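Local coordinates for hypothetical protein TM1012 (Thermotoga maritima, PDB 2FCL), which is of unproven function but is probably a nucleotidyltransferase of the aminoglycoside 2''-adenylyltransferase family, at residues P138-S141 against L142-Y146. Residues are numbered along the deposited sequence; the frame is centred on the assembly and turned at random.
Sequences PVLS and LEYEY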
# COMPACT_ATOMS: atom_id res chain seq x y z
N PRO A 138 0.49 -8.82 -4.97
CA PRO A 138 0.11 -7.69 -5.79
C PRO A 138 0.78 -6.42 -5.29
O PRO A 138 0.74 -6.14 -4.08
CB PRO A 138 -1.40 -7.64 -5.60
CG PRO A 138 -1.64 -8.16 -4.20
CD PRO A 138 -0.55 -9.17 -3.98
N VAL A 139 1.36 -5.65 -6.22
CA VAL A 139 2.06 -4.42 -5.90
C VAL A 139 1.67 -3.36 -6.90
O VAL A 139 1.14 -3.64 -7.97
CB VAL A 139 3.60 -4.58 -5.90
CG1 VAL A 139 4.06 -5.60 -4.87
CG2 VAL A 139 4.11 -4.99 -7.28
N LEU A 140 1.93 -2.12 -6.52
CA LEU A 140 1.54 -0.98 -7.29
C LEU A 140 2.70 -0.53 -8.19
O LEU A 140 3.85 -0.50 -7.79
CB LEU A 140 1.12 0.14 -6.32
CG LEU A 140 0.43 1.38 -6.91
CD1 LEU A 140 -0.75 0.99 -7.77
CD2 LEU A 140 -0.03 2.27 -5.79
N SER A 141 2.37 -0.17 -9.42
CA SER A 141 3.33 0.40 -10.37
C SER A 141 4.24 1.46 -9.76
O SER A 141 3.74 2.41 -9.16
CB SER A 141 2.54 1.06 -11.51
OG SER A 141 3.34 1.89 -12.30
N LEU A 142 5.55 1.31 -9.93
CA LEU A 142 6.52 2.29 -9.42
C LEU A 142 6.36 3.64 -10.12
O LEU A 142 6.47 4.67 -9.49
CB LEU A 142 7.95 1.79 -9.59
CG LEU A 142 8.30 0.56 -8.76
CD1 LEU A 142 9.73 0.10 -9.05
CD2 LEU A 142 8.13 0.81 -7.29
N GLU A 143 6.07 3.62 -11.42
CA GLU A 143 5.84 4.87 -12.15
C GLU A 143 4.63 5.60 -11.59
O GLU A 143 4.66 6.83 -11.41
CB GLU A 143 5.66 4.61 -13.65
CG GLU A 143 6.93 4.15 -14.35
CD GLU A 143 8.01 5.22 -14.45
OE1 GLU A 143 7.76 6.37 -14.01
OE2 GLU A 143 9.10 4.91 -14.95
N TYR A 144 3.56 4.85 -11.29
CA TYR A 144 2.38 5.44 -10.69
C TYR A 144 2.71 6.07 -9.33
O TYR A 144 2.30 7.21 -9.05
CB TYR A 144 1.26 4.40 -10.56
CG TYR A 144 0.01 4.95 -9.93
CD1 TYR A 144 -0.14 4.95 -8.54
CD2 TYR A 144 -0.99 5.50 -10.69
CE1 TYR A 144 -1.26 5.48 -7.96
CE2 TYR A 144 -2.09 6.03 -10.12
CZ TYR A 144 -2.24 6.02 -8.76
OH TYR A 144 -3.40 6.54 -8.22
N GLU A 145 3.42 5.36 -8.48
CA GLU A 145 3.78 5.92 -7.17
C GLU A 145 4.69 7.11 -7.29
O GLU A 145 4.55 8.06 -6.54
CB GLU A 145 4.38 4.87 -6.27
CG GLU A 145 3.36 3.77 -5.92
CD GLU A 145 3.24 3.51 -4.44
OE1 GLU A 145 2.84 4.44 -3.70
OE2 GLU A 145 3.50 2.39 -3.98
N TYR A 146 5.62 7.07 -8.25
CA TYR A 146 6.48 8.22 -8.49
C TYR A 146 5.64 9.46 -8.75
O TYR A 146 5.84 10.51 -8.13
CB TYR A 146 7.40 7.92 -9.67
CG TYR A 146 8.11 9.16 -10.17
CD1 TYR A 146 9.07 9.78 -9.40
CD2 TYR A 146 7.80 9.72 -11.40
CE1 TYR A 146 9.72 10.95 -9.85
CE2 TYR A 146 8.43 10.87 -11.85
CZ TYR A 146 9.39 11.48 -11.06
OH TYR A 146 10.04 12.59 -11.52
O HOH W 1 4.86 0.59 -5.46
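E145 reaches back from the first turn of helix 142-149 over the residues that lead into it, and its side chain meets both S141 and L140. Its CB lies near the S141 carbonyl oxygen, and E145 CG comes closer, 3.5 Å from S141 O, while also touching L140 CD2. A bend at chi2 (-128°) then carries the carboxylate across L140 at a slant: E145 CD packs 3.7 Å from L140 CD2, and OE1 is the more distant, E145 OE1 lying 4.2 Å from L140 CD2. OE2 ends near L140 CB, where it accepts a hydrogen bond from a water, 2.7 Å from E145 OE2, that also donates to L140 O. The same carboxylate oxygen is bonded to the backbone N of G40, so this buried group ties the start of the helix to the junction of strand 36-39 and helix 40-46. The carbonyl of L140 has a further partner in the side chain of Q47.

S141 is the N-cap of the helix. Its OG, turned anti to the backbone N (chi1 166°), accepts from Y144 N over 3.1 Å in a nearly straight bond, while S141 O accepts from E145 N at 3.0 Å as the first i to i+4 bond of the helix. An unidentified molecule, probably from the crystallisation liquor, is hydrogen-bonded to S141 OG and to the backbone N of E143.

The CD2 methyl of L140 is shared, for it also approaches the ring of Y144 obliquely, L140 CD2 lying 3.8 Å from Y144 CD1. That ring in turn meets Y126, whose backbone is hydrogen-bonded to S141. On the outer side of the turn, in the conformer described, one of two, E143 OE1 forms a salt bridge with R162.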